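Local coordinates for protein pentafunctional AROM polypeptide (Schizosaccharomyces pombe, PDB 5SWV) that carries the 3-dehydroquinate dehydratase and shikimate dehydrogenase activities of a five-function enzyme and probably catalyses two consecutive steps of the shikimate pathway, at residues Asp31-Cys36 / Thr72-Ile77; Gln4-Lys9 / Cys36-Val41; Lys480-Pro485 / Asn499-Leu504; Asp359-Ala364 / Leu440-Ser445; Tyr19-Asp24 / Lys47-Ser52. One frame throughout, in Å; residues are numbered along the deposited sequence.

Contact 1: Asp31-Cys36 / Thr72-Ile77; sequences DVTVGC and TTLPII
Leu74 reaches across to Thr33 and Cys36 at one end of the parallel eight-stranded barrel of the type I dehydroquinase, a TIM-barrel fold. The touching residues lie in the loops that lead into neighbouring strands 38-42 and 76-79, and their contact is apolar. The two methyls of Leu74 divide the work: CD1 meets Thr33, while CD2 faces the backbone of Cys36, its nearest atom there being the carbonyl O at 3.8 Å. With CG anti to its own carbonyl carbon (chi1 -68°), the leucine fork is carried toward the loop 33-36. Ile39, on the outward face of strand 38-42, touches both Thr33 and Leu74 and continues the cluster along the outside of the barrel wall.

The polar bonds fix the shape of each side rather than joining the two. Residues Thr33 to Cys36 form a type II beta turn, closed by Cys36 N to Thr33 O at 3.0 Å, with Gly35 at the position where a positive phi suits glycine. Thr33 OG1 is bonded to Leu29 O in the preceding helix, while CB and CG2 meet the leucine. On the facing loop, Thr72 OG1 accepts from Leu74 N in an ST turn; the bond is nearly straight, 169° at the hydrogen, and it anchors the backbone from which the leucine projects. Leu74 CD1 ends 3.8 Å from Thr33 CB and 4.1 Å from Thr33 CG2.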
# COMPACT_ATOMS: atom_id res chain seq x y z
N ASP A 31 -10.47 -1.76 3.83
CA ASP A 31 -11.38 -1.37 2.74
C ASP A 31 -11.38 0.14 2.46
O ASP A 31 -11.40 0.56 1.30
CB ASP A 31 -12.81 -1.87 3.03
CG ASP A 31 -12.91 -3.43 3.14
OD1 ASP A 31 -12.11 -4.18 2.51
OD2 ASP A 31 -13.84 -3.91 3.84
N VAL A 32 -11.35 0.96 3.51
CA VAL A 32 -11.46 2.42 3.33
C VAL A 32 -10.19 3.09 2.83
O VAL A 32 -10.24 4.23 2.42
CB VAL A 32 -11.90 3.16 4.61
CG1 VAL A 32 -13.16 2.54 5.17
CG2 VAL A 32 -10.81 3.20 5.66
N THR A 33 -9.05 2.40 2.90
CA THR A 33 -7.77 2.97 2.44
C THR A 33 -7.41 2.59 1.01
O THR A 33 -6.45 3.14 0.45
CB THR A 33 -6.60 2.59 3.37
OG1 THR A 33 -6.49 1.17 3.46
CG2 THR A 33 -6.83 3.16 4.75
N VAL A 34 -8.15 1.64 0.43
CA VAL A 34 -8.06 1.30 -0.99
C VAL A 34 -7.79 2.53 -1.86
O VAL A 34 -8.50 3.54 -1.76
CB VAL A 34 -9.36 0.59 -1.43
CG1 VAL A 34 -9.68 0.75 -2.91
CG2 VAL A 34 -9.29 -0.90 -1.05
N GLY A 35 -6.76 2.44 -2.70
CA GLY A 35 -6.42 3.46 -3.69
C GLY A 35 -5.71 4.69 -3.18
O GLY A 35 -5.42 5.59 -3.97
N CYS A 36 -5.42 4.74 -1.88
CA CYS A 36 -4.82 5.91 -1.25
C CYS A 36 -3.34 5.71 -1.01
O CYS A 36 -2.88 4.62 -0.68
CB CYS A 36 -5.50 6.19 0.08
SG CYS A 36 -7.27 6.44 -0.11
N THR A 72 -1.65 0.10 9.91
CA THR A 72 -1.31 0.44 8.53
C THR A 72 0.09 1.02 8.40
O THR A 72 0.57 1.73 9.29
CB THR A 72 -2.32 1.44 7.89
OG1 THR A 72 -1.97 1.65 6.51
CG2 THR A 72 -2.29 2.78 8.58
N THR A 73 0.68 0.75 7.25
CA THR A 73 2.00 1.23 6.88
C THR A 73 1.95 2.55 6.11
O THR A 73 3.00 3.10 5.77
CB THR A 73 2.72 0.21 5.97
OG1 THR A 73 1.97 0.02 4.75
CG2 THR A 73 2.85 -1.14 6.67
N LEU A 74 0.75 3.02 5.80
CA LEU A 74 0.58 4.21 4.98
C LEU A 74 1.11 5.46 5.69
O LEU A 74 0.85 5.65 6.88
CB LEU A 74 -0.90 4.43 4.60
CG LEU A 74 -1.55 3.42 3.65
CD1 LEU A 74 -3.03 3.76 3.44
CD2 LEU A 74 -0.82 3.35 2.31
N PRO A 75 1.83 6.32 4.97
CA PRO A 75 2.23 7.61 5.51
C PRO A 75 1.03 8.38 6.07
O PRO A 75 -0.10 8.24 5.56
CB PRO A 75 2.81 8.35 4.31
CG PRO A 75 3.11 7.32 3.29
CD PRO A 75 2.26 6.14 3.57
N ILE A 76 1.27 9.19 7.10
CA ILE A 76 0.20 9.89 7.79
C ILE A 76 0.37 11.39 7.67
O ILE A 76 1.48 11.92 7.75
CB ILE A 76 0.11 9.44 9.25
CG1 ILE A 76 -0.41 8.00 9.29
CG2 ILE A 76 -0.81 10.33 10.08
CD1 ILE A 76 -0.19 7.29 10.60
N ILE A 77 -0.76 12.06 7.45
CA ILE A 77 -0.82 13.49 7.42
C ILE A 77 -1.61 13.86 8.67
O ILE A 77 -2.67 13.31 8.92
CB ILE A 77 -1.53 13.97 6.15
CG1 ILE A 77 -0.74 13.54 4.91
CG2 ILE A 77 -1.68 15.48 6.15
CD1 ILE A 77 -1.60 13.40 3.67

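Contact 2: Gln4-Lys9 / Cys36-Val41; sequences QKFKTK and CDAIEV
Lys9 and Asp37 form a salt bridge, with NZ of the lysine donating to OD1 of the aspartate at 2.8 Å. The ammonium comes in on the syn side of OD1, 19° out of the carboxylate plane. The lysine chain runs extended as far as CE and bends at its last torsion (chi4 -85°), which places NZ beside the carboxylate. Both partners have further bonds: NZ also donates to the backbone oxygens of Arg11 and Gly517, and Asp37 OD2 accepts from Thr13 N. The ammonium thus ties the end of helix 3-8 to Asp37, just ahead of the barrel strand through Ile39, and to a loop of the dehydrogenase part of the chain.

Beside the charged pair, the ring of Phe6 lies alongside the Asp37 side chain, pointing the opposite way, with the ring and carboxylate planes 65° apart. Its CE1 packs on Asp37 CB at 3.6 Å, and CZ points at the backbone O of Asp37, which lies at the ring edge near its plane. Farther along, CZ meets Ala38 CB at 4.1 Å, and Phe216 also touches the phenylalanine. Helix 3-8 thus packs at the N-terminal end of strand 38-42 in the TIM barrel.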
# COMPACT_ATOMS: atom_id res chain seq x y z
N GLN A 4 9.20 12.40 -2.31
CA GLN A 4 9.86 12.15 -3.60
C GLN A 4 9.13 11.05 -4.38
O GLN A 4 8.96 11.13 -5.60
CB GLN A 4 11.35 11.80 -3.38
CG GLN A 4 12.23 11.80 -4.63
CD GLN A 4 12.17 13.11 -5.42
OE1 GLN A 4 12.10 13.09 -6.66
NE2 GLN A 4 12.18 14.24 -4.72
N LYS A 5 8.69 10.03 -3.65
CA LYS A 5 7.81 8.97 -4.17
C LYS A 5 6.55 9.56 -4.82
O LYS A 5 6.23 9.25 -5.96
CB LYS A 5 7.39 8.02 -3.04
CG LYS A 5 7.19 6.58 -3.48
CD LYS A 5 8.45 5.76 -3.29
CE LYS A 5 8.62 5.36 -1.83
NZ LYS A 5 9.90 4.64 -1.66
N PHE A 6 5.87 10.41 -4.06
CA PHE A 6 4.62 11.05 -4.48
C PHE A 6 4.81 12.02 -5.67
O PHE A 6 3.92 12.16 -6.52
CB PHE A 6 3.97 11.83 -3.30
CG PHE A 6 3.43 10.97 -2.16
CD1 PHE A 6 3.37 9.56 -2.22
CD2 PHE A 6 2.92 11.59 -1.03
CE1 PHE A 6 2.85 8.83 -1.15
CE2 PHE A 6 2.40 10.86 0.02
CZ PHE A 6 2.36 9.48 -0.04
N LYS A 7 5.97 12.67 -5.71
CA LYS A 7 6.29 13.67 -6.74
C LYS A 7 6.53 13.07 -8.11
O LYS A 7 6.10 13.63 -9.11
CB LYS A 7 7.54 14.48 -6.35
CG LYS A 7 7.30 15.55 -5.29
CD LYS A 7 8.58 16.27 -4.94
CE LYS A 7 9.12 17.07 -6.12
NZ LYS A 7 9.93 18.23 -5.68
N THR A 8 7.26 11.96 -8.15
CA THR A 8 7.55 11.26 -9.41
C THR A 8 6.39 10.37 -9.84
O THR A 8 6.30 10.03 -11.02
CB THR A 8 8.82 10.39 -9.33
OG1 THR A 8 8.67 9.44 -8.27
CG2 THR A 8 10.06 11.25 -9.12
N LYS A 9 5.52 9.98 -8.91
CA LYS A 9 4.24 9.32 -9.24
C LYS A 9 3.36 10.28 -10.08
O LYS A 9 3.39 11.49 -9.89
CB LYS A 9 3.50 8.92 -7.96
CG LYS A 9 2.57 7.72 -8.07
CD LYS A 9 2.29 7.20 -6.67
CE LYS A 9 1.51 5.90 -6.66
NZ LYS A 9 0.05 6.14 -6.73
N CYS A 36 -5.42 4.74 -1.88
CA CYS A 36 -4.82 5.91 -1.25
C CYS A 36 -3.34 5.71 -1.01
O CYS A 36 -2.88 4.62 -0.68
CB CYS A 36 -5.50 6.19 0.08
SG CYS A 36 -7.27 6.44 -0.11
N ASP A 37 -2.59 6.79 -1.20
CA ASP A 37 -1.15 6.78 -0.95
C ASP A 37 -0.81 7.24 0.47
O ASP A 37 0.33 7.07 0.90
CB ASP A 37 -0.45 7.67 -1.98
CG ASP A 37 -0.75 7.26 -3.40
OD1 ASP A 37 -0.08 6.34 -3.91
OD2 ASP A 37 -1.68 7.84 -4.02
N ALA A 38 -1.79 7.79 1.18
CA ALA A 38 -1.61 8.32 2.53
C ALA A 38 -2.95 8.52 3.24
O ALA A 38 -4.01 8.46 2.62
CB ALA A 38 -0.87 9.64 2.46
N ILE A 39 -2.88 8.79 4.54
CA ILE A 39 -4.06 9.00 5.38
C ILE A 39 -3.90 10.31 6.13
O ILE A 39 -2.93 10.51 6.86
CB ILE A 39 -4.22 7.86 6.39
CG1 ILE A 39 -4.27 6.52 5.69
CG2 ILE A 39 -5.49 7.99 7.21
CD1 ILE A 39 -4.30 5.36 6.66
N GLU A 40 -4.85 11.21 5.93
CA GLU A 40 -4.96 12.38 6.76
C GLU A 40 -5.80 12.03 7.97
O GLU A 40 -6.93 11.58 7.83
CB GLU A 40 -5.63 13.51 6.00
CG GLU A 40 -5.64 14.83 6.73
CD GLU A 40 -6.18 15.95 5.87
OE1 GLU A 40 -7.40 15.90 5.54
OE2 GLU A 40 -5.40 16.87 5.51
N VAL A 41 -5.23 12.22 9.15
CA VAL A 41 -6.00 12.15 10.36
C VAL A 41 -6.45 13.56 10.61
O VAL A 41 -5.63 14.45 10.85
CB VAL A 41 -5.18 11.67 11.57
CG1 VAL A 41 -6.06 11.65 12.81
CG2 VAL A 41 -4.58 10.29 11.29

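Contact 3: Lys480-Pro485 / Asn499-Leu504; sequences KPLHTP and NGLEAL
Leu482 makes the apolar part of this contact, meeting Leu501 in the first turn of helix 500-516. The two side chains lie at a slant to each other and touch through one methyl apiece, Leu482 CD2 to Leu501 CD2 at 4.0 Å. Leu501 holds CG anti to its backbone N, which directs the branch outward from the helix start to the loop, and Leu482 brings its CD2 to meet it. This is a surface contact of small extent.

Next to the methyl pair, the backbone of Leu482 approaches the side chain of Asn499. The carbonyl O of Leu482 stands 4.0 Å from Asn499 CB and 4.1 Å from ND2, a van der Waals approach.

The polar bonding is that of helix starts. Asn499 is the N-cap of helix 500-516: its OD1 accepts from Glu502 N at 3.1 Å with an angle of 160° at the hydrogen. The N-H reaches the amide oxygen from above the carbonyl plane, 44° out of it. Placing CG between the backbone N and the carbonyl carbon (chi1 72°) swings the amide back over the first turn to make this bond. Thr484 has the same role for helix 485-492, capping Met487 N through OG1, which is also bonded to Asp476 OD2.

The contact therefore brings together the N-terminal ends of two successive helices of the dehydrogenase part, joined through strand 496-498 at the border of the six-stranded parallel sheet. Helix 522-530 packs on the same residues, Tyr526 touching Asn499 and Ile530 touching Leu501.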
# COMPACT_ATOMS: atom_id res chain seq x y z
N LYS A 480 -4.59 -27.18 -3.03
CA LYS A 480 -5.06 -28.39 -3.70
C LYS A 480 -4.69 -29.63 -2.87
O LYS A 480 -3.61 -30.20 -3.09
CB LYS A 480 -4.45 -28.45 -5.11
CG LYS A 480 -4.80 -29.67 -5.96
CD LYS A 480 -6.28 -29.72 -6.34
CE LYS A 480 -6.58 -30.93 -7.19
NZ LYS A 480 -7.92 -30.80 -7.82
N PRO A 481 -5.55 -30.03 -1.91
CA PRO A 481 -6.84 -29.43 -1.50
C PRO A 481 -6.75 -28.02 -0.90
O PRO A 481 -5.65 -27.53 -0.62
CB PRO A 481 -7.38 -30.42 -0.45
CG PRO A 481 -6.24 -31.31 -0.08
CD PRO A 481 -5.35 -31.35 -1.27
N LEU A 482 -7.90 -27.38 -0.71
CA LEU A 482 -7.99 -26.05 -0.09
C LEU A 482 -7.53 -26.09 1.36
O LEU A 482 -6.64 -25.32 1.74
CB LEU A 482 -9.43 -25.49 -0.17
CG LEU A 482 -9.96 -25.07 -1.54
CD1 LEU A 482 -11.49 -24.95 -1.58
CD2 LEU A 482 -9.30 -23.76 -1.97
N HIS A 483 -8.15 -26.97 2.16
CA HIS A 483 -7.67 -27.33 3.52
C HIS A 483 -6.68 -28.50 3.39
O HIS A 483 -7.08 -29.60 2.98
CB HIS A 483 -8.82 -27.77 4.44
CG HIS A 483 -9.84 -26.71 4.74
ND1 HIS A 483 -11.00 -26.57 4.02
CD2 HIS A 483 -9.89 -25.77 5.72
CE1 HIS A 483 -11.72 -25.57 4.52
NE2 HIS A 483 -11.06 -25.08 5.55
N THR A 484 -5.41 -28.27 3.73
CA THR A 484 -4.34 -29.27 3.52
C THR A 484 -4.12 -30.14 4.75
O THR A 484 -4.55 -29.77 5.85
CB THR A 484 -2.97 -28.64 3.14
OG1 THR A 484 -2.38 -28.00 4.28
CG2 THR A 484 -3.12 -27.62 2.01
N PRO A 485 -3.44 -31.29 4.57
CA PRO A 485 -2.96 -32.10 5.69
C PRO A 485 -2.25 -31.31 6.80
O PRO A 485 -2.65 -31.38 7.96
CB PRO A 485 -1.99 -33.07 5.01
CG PRO A 485 -2.55 -33.26 3.64
CD PRO A 485 -3.33 -32.02 3.29
N ASN A 499 -4.05 -19.97 3.75
CA ASN A 499 -3.94 -20.91 2.64
C ASN A 499 -3.34 -20.28 1.41
O ASN A 499 -3.21 -19.06 1.33
CB ASN A 499 -5.29 -21.59 2.34
CG ASN A 499 -6.32 -20.67 1.69
OD1 ASN A 499 -6.16 -19.44 1.59
ND2 ASN A 499 -7.40 -21.29 1.25
N GLY A 500 -2.99 -21.13 0.45
CA GLY A 500 -2.27 -20.71 -0.75
C GLY A 500 -3.10 -19.89 -1.71
O GLY A 500 -2.58 -19.16 -2.53
N LEU A 501 -4.41 -20.01 -1.60
CA LEU A 501 -5.30 -19.18 -2.39
C LEU A 501 -5.21 -17.72 -1.95
O LEU A 501 -5.15 -16.81 -2.78
CB LEU A 501 -6.73 -19.71 -2.30
CG LEU A 501 -7.74 -19.19 -3.32
CD1 LEU A 501 -7.16 -19.16 -4.74
CD2 LEU A 501 -9.02 -20.02 -3.25
N GLU A 502 -5.17 -17.49 -0.64
CA GLU A 502 -4.93 -16.16 -0.14
C GLU A 502 -3.65 -15.57 -0.73
O GLU A 502 -3.66 -14.45 -1.22
CB GLU A 502 -4.88 -16.12 1.38
CG GLU A 502 -4.32 -14.80 1.90
CD GLU A 502 -4.65 -14.53 3.33
OE1 GLU A 502 -5.19 -15.43 4.01
OE2 GLU A 502 -4.35 -13.40 3.77
N ALA A 503 -2.56 -16.32 -0.69
CA ALA A 503 -1.30 -15.83 -1.24
C ALA A 503 -1.38 -15.54 -2.72
O ALA A 503 -0.89 -14.51 -3.16
CB ALA A 503 -0.17 -16.81 -0.98
N LEU A 504 -1.99 -16.44 -3.48
CA LEU A 504 -2.22 -16.23 -4.93
C LEU A 504 -2.98 -14.93 -5.19
O LEU A 504 -2.64 -14.18 -6.11
CB LEU A 504 -3.01 -17.40 -5.55
CG LEU A 504 -2.97 -17.51 -7.10
CD1 LEU A 504 -3.07 -18.99 -7.46
CD2 LEU A 504 -4.01 -16.70 -7.93

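Contact 4: Asp359-Ala364 / Leu440-Ser445; sequences DTFANA and LSAVVS
Helix 359-364 runs roughly antiparallel to strand 442-445, the axes of these short segments 11.1 Å apart and their directions 146° from each other, and Phe361 bridges them. The strand belongs to the six-stranded parallel sheet, order 3-2-1-4-5-6, of the dehydrogenase part, an arrangement that matches the Rossmann-type nucleotide-binding fold of shikimate dehydrogenases. The helix packs on one face of that sheet.

Phe361 accounts for the helix side of the contact. Its CG stands anti to the carbonyl carbon (chi1 -80°), and the ring extends from the helix to the strand with its far end foremost. One corner, CE1, rests against Ala442 CB at 3.7 Å. The other, CE2, meets Val444 CG2 at 3.6 Å, the methyl lying at the ring edge. Between them CZ points to the backbone of Val443, whose own side chain is directed to the other face of the sheet and touches Phe474 and Trp495. Alternation along the strand thus gives the phenylalanine a small alanine and a branched valine with the backbone of Val443 between them. Val473 and Leu475 of the adjacent strand, together with Leu394, also touch the ring and add to the buried apolar setting.

On the helix, Asp359 O takes two bonds from Asn363, one from its backbone N and one from ND2. Back at the strand, Val443 O lies in the plane of the phenylalanine ring, 3.5 Å from Phe361 CZ.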
# COMPACT_ATOMS: atom_id res chain seq x y z
N ASP A 359 3.02 -10.32 2.05
CA ASP A 359 1.81 -9.54 2.33
C ASP A 359 0.78 -10.31 3.16
O ASP A 359 -0.04 -9.71 3.87
CB ASP A 359 1.09 -9.10 1.04
CG ASP A 359 1.90 -8.14 0.17
OD1 ASP A 359 3.04 -7.73 0.51
OD2 ASP A 359 1.37 -7.78 -0.90
N THR A 360 0.78 -11.64 3.03
CA THR A 360 -0.13 -12.47 3.81
C THR A 360 0.23 -12.38 5.30
O THR A 360 -0.64 -12.13 6.12
CB THR A 360 -0.10 -13.93 3.32
OG1 THR A 360 -0.55 -13.97 1.97
CG2 THR A 360 -0.98 -14.81 4.15
N PHE A 361 1.51 -12.55 5.62
CA PHE A 361 2.01 -12.37 6.98
C PHE A 361 1.79 -10.94 7.47
O PHE A 361 1.28 -10.73 8.57
CB PHE A 361 3.50 -12.74 7.09
CG PHE A 361 3.74 -14.22 7.19
CD1 PHE A 361 3.51 -14.90 8.38
CD2 PHE A 361 4.21 -14.95 6.10
CE1 PHE A 361 3.72 -16.27 8.47
CE2 PHE A 361 4.43 -16.32 6.20
CZ PHE A 361 4.18 -16.98 7.38
N ALA A 362 2.14 -9.97 6.65
CA ALA A 362 1.97 -8.56 7.02
C ALA A 362 0.55 -8.27 7.54
O ALA A 362 0.41 -7.59 8.56
CB ALA A 362 2.30 -7.65 5.84
N ASN A 363 -0.46 -8.83 6.88
CA ASN A 363 -1.87 -8.65 7.27
C ASN A 363 -2.35 -9.58 8.37
O ASN A 363 -3.21 -9.20 9.17
CB ASN A 363 -2.81 -8.76 6.05
CG ASN A 363 -2.79 -7.50 5.20
OD1 ASN A 363 -3.65 -6.62 5.35
ND2 ASN A 363 -1.79 -7.39 4.32
N ALA A 364 -1.83 -10.80 8.41
CA ALA A 364 -2.27 -11.80 9.39
C ALA A 364 -1.76 -11.57 10.81
O ALA A 364 -2.31 -12.16 11.74
CB ALA A 364 -1.90 -13.20 8.94
N LEU A 440 8.41 -20.94 17.71
CA LEU A 440 8.24 -20.37 16.36
C LEU A 440 7.14 -19.32 16.33
O LEU A 440 6.13 -19.45 17.03
CB LEU A 440 7.90 -21.48 15.37
CG LEU A 440 8.93 -22.59 15.24
CD1 LEU A 440 8.33 -23.78 14.51
CD2 LEU A 440 10.17 -22.07 14.52
N SER A 441 7.35 -18.28 15.53
CA SER A 441 6.35 -17.25 15.29
C SER A 441 5.76 -17.26 13.87
O SER A 441 4.74 -16.60 13.62
CB SER A 441 6.96 -15.87 15.58
OG SER A 441 7.28 -15.75 16.95
N ALA A 442 6.38 -18.00 12.94
CA ALA A 442 5.97 -18.00 11.53
C ALA A 442 6.40 -19.28 10.86
O ALA A 442 7.51 -19.75 11.09
CB ALA A 442 6.58 -16.80 10.80
N VAL A 443 5.53 -19.86 10.04
CA VAL A 443 5.86 -21.08 9.31
C VAL A 443 5.33 -21.01 7.89
O VAL A 443 4.26 -20.46 7.67
CB VAL A 443 5.30 -22.33 10.03
CG1 VAL A 443 5.63 -23.61 9.25
CG2 VAL A 443 5.85 -22.43 11.45
N VAL A 444 6.08 -21.54 6.93
CA VAL A 444 5.63 -21.64 5.54
C VAL A 444 5.93 -23.04 5.00
O VAL A 444 7.09 -23.46 5.00
CB VAL A 444 6.31 -20.61 4.61
CG1 VAL A 444 5.61 -20.57 3.26
CG2 VAL A 444 6.29 -19.23 5.25
N SER A 445 4.90 -23.77 4.58
CA SER A 445 5.11 -25.02 3.86
C SER A 445 5.00 -24.75 2.38
O SER A 445 3.98 -24.27 1.94
CB SER A 445 4.07 -26.05 4.24
OG SER A 445 4.21 -27.18 3.40

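Contact 5: Tyr19-Asp24 / Lys47-Ser52; sequences YPRIED and KDPKSS
Arg21 lays the end of its guanidinium obliquely against the ring of Pro49, with NH1 3.2 Å from Pro49 CG and 3.7 Å from Pro49 CD. The bend at chi2 (-71°) brings CD past Lys47 O, and that at chi3 (-68°) turns the guanidinium toward Pro49.

The guanidinium is held from its other side by Glu23, which it grips side-on: NE bonds to OE1 and NH2 to OE2, both at 3.0 Å, and both meet the carboxylate from above its plane. Glu23 OE1 has a second partner in Gln64 NE2 of helix 58-69. A water at the guanidinium edge donates to Lys47 O and accepts a weak bond from Arg21 NH1.

One backbone bond joins the segments, Lys47 N to Pro20 O at 2.9 Å, in the carbonyl plane on a lone pair. Beside it Pro20 CB packs on Lys47 CG. Within 47-52, an Asx turn from Asp48 OD1 to Lys50 N shapes the loop behind Pro49.

These two loops follow adjacent barrel strands of the dehydratase. The ion pair lies within 19-24 and probably helps to set the arginine in place, while the loops are joined by one backbone hydrogen bond, a water and light proline packing.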
# COMPACT_ATOMS: atom_id res chain seq x y z
N TYR A 19 -13.20 9.95 11.44
CA TYR A 19 -13.92 9.33 12.53
C TYR A 19 -13.62 10.10 13.81
O TYR A 19 -12.57 10.72 13.91
CB TYR A 19 -13.45 7.90 12.74
CG TYR A 19 -13.90 6.90 11.70
CD1 TYR A 19 -15.17 6.33 11.76
CD2 TYR A 19 -13.03 6.46 10.69
CE1 TYR A 19 -15.57 5.38 10.84
CE2 TYR A 19 -13.43 5.51 9.76
CZ TYR A 19 -14.70 4.97 9.85
OH TYR A 19 -15.13 4.03 8.95
N PRO A 20 -14.51 10.03 14.80
CA PRO A 20 -14.18 10.55 16.13
C PRO A 20 -13.14 9.74 16.89
O PRO A 20 -12.53 10.28 17.80
CB PRO A 20 -15.50 10.48 16.89
CG PRO A 20 -16.53 10.07 15.91
CD PRO A 20 -15.84 9.41 14.79
N ARG A 21 -12.99 8.45 16.56
CA ARG A 21 -12.02 7.55 17.20
C ARG A 21 -11.36 6.61 16.19
O ARG A 21 -12.04 6.08 15.31
CB ARG A 21 -12.73 6.69 18.24
CG ARG A 21 -13.36 7.43 19.41
CD ARG A 21 -12.28 7.97 20.34
NE ARG A 21 -11.57 6.90 21.04
CZ ARG A 21 -11.86 6.44 22.26
NH1 ARG A 21 -12.85 6.94 23.00
NH2 ARG A 21 -11.12 5.45 22.75
N ILE A 22 -10.06 6.38 16.31
CA ILE A 22 -9.37 5.45 15.41
C ILE A 22 -9.90 4.01 15.59
O ILE A 22 -9.93 3.24 14.62
CB ILE A 22 -7.82 5.56 15.51
CG1 ILE A 22 -7.27 6.61 14.55
CG2 ILE A 22 -7.10 4.26 15.12
CD1 ILE A 22 -7.75 8.00 14.81
N GLU A 23 -10.34 3.67 16.80
CA GLU A 23 -10.98 2.37 17.07
C GLU A 23 -12.14 2.10 16.11
O GLU A 23 -12.35 0.97 15.69
CB GLU A 23 -11.50 2.28 18.51
CG GLU A 23 -10.44 2.21 19.60
CD GLU A 23 -9.98 3.56 20.13
OE1 GLU A 23 -10.25 4.63 19.53
OE2 GLU A 23 -9.33 3.57 21.19
N ASP A 24 -12.90 3.16 15.79
CA ASP A 24 -14.05 3.08 14.87
C ASP A 24 -13.61 2.78 13.44
O ASP A 24 -14.38 2.22 12.67
CB ASP A 24 -14.87 4.38 14.88
CG ASP A 24 -15.34 4.78 16.27
OD1 ASP A 24 -15.39 3.91 17.17
OD2 ASP A 24 -15.67 5.98 16.47
N LYS A 47 -12.46 12.92 19.11
CA LYS A 47 -13.13 13.27 20.37
C LYS A 47 -12.53 12.50 21.56
O LYS A 47 -12.68 11.29 21.67
CB LYS A 47 -14.64 13.02 20.27
CG LYS A 47 -15.35 13.76 19.13
CD LYS A 47 -15.38 15.29 19.30
CE LYS A 47 -16.39 15.72 20.36
NZ LYS A 47 -15.94 16.82 21.27
N ASP A 48 -11.85 13.24 22.43
CA ASP A 48 -11.22 12.72 23.64
C ASP A 48 -12.27 12.52 24.74
O ASP A 48 -12.92 13.49 25.12
CB ASP A 48 -10.17 13.73 24.11
CG ASP A 48 -9.27 13.20 25.20
OD1 ASP A 48 -9.58 12.19 25.87
OD2 ASP A 48 -8.21 13.81 25.40
N PRO A 49 -12.41 11.29 25.27
CA PRO A 49 -13.33 11.09 26.39
C PRO A 49 -13.03 11.90 27.67
O PRO A 49 -13.96 12.16 28.43
CB PRO A 49 -13.22 9.60 26.66
CG PRO A 49 -12.79 9.02 25.38
CD PRO A 49 -11.82 10.02 24.84
N LYS A 50 -11.77 12.27 27.89
CA LYS A 50 -11.36 13.14 29.02
C LYS A 50 -10.90 14.47 28.47
O LYS A 50 -9.78 14.58 27.99
CB LYS A 50 -10.20 12.50 29.78
CG LYS A 50 -10.49 11.13 30.33
CD LYS A 50 -9.21 10.35 30.59
CE LYS A 50 -9.47 8.87 30.82
NZ LYS A 50 -8.32 8.06 30.33
N SER A 51 -11.73 15.49 28.53
CA SER A 51 -11.39 16.74 27.85
C SER A 51 -11.78 17.96 28.69
O SER A 51 -10.90 18.57 29.32
CB SER A 51 -12.01 16.77 26.44
OG SER A 51 -11.56 17.89 25.70
N SER A 52 -13.07 18.30 28.71
CA SER A 52 -13.64 19.42 29.51
C SER A 52 -13.23 20.88 29.15
O SER A 52 -13.89 21.82 29.63
CB SER A 52 -13.52 19.15 31.04
OG SER A 52 -12.24 19.45 31.58
O HOH W 1 -14.81 9.58 21.97

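How the contacts relate
Contacts 1, 2 and 5 belong to the barrel of the dehydratase, contacts 3 and 4 to the dehydrogenase part. Contacts 1 and 2 share Cys36 and have centres 9 Å apart; Ile77 joins them as strands 38-42 and 76-79 pair, its N 2.7 Å from Ile39 O. Contact 5 lies about 20 Å from contact 1, centre to centre, on loops after strands 13-17 and 38-42, the end where a TIM-barrel active site is expected; contacts 1 and 2 lie at the opposite end. Contacts 3 and 4, centres 14 Å apart, meet where Thr360 packs on Glu502 and Ala503. The nearest atoms of contacts 1 and 4 are about 7 Å apart, close to the junction of the two enzymes.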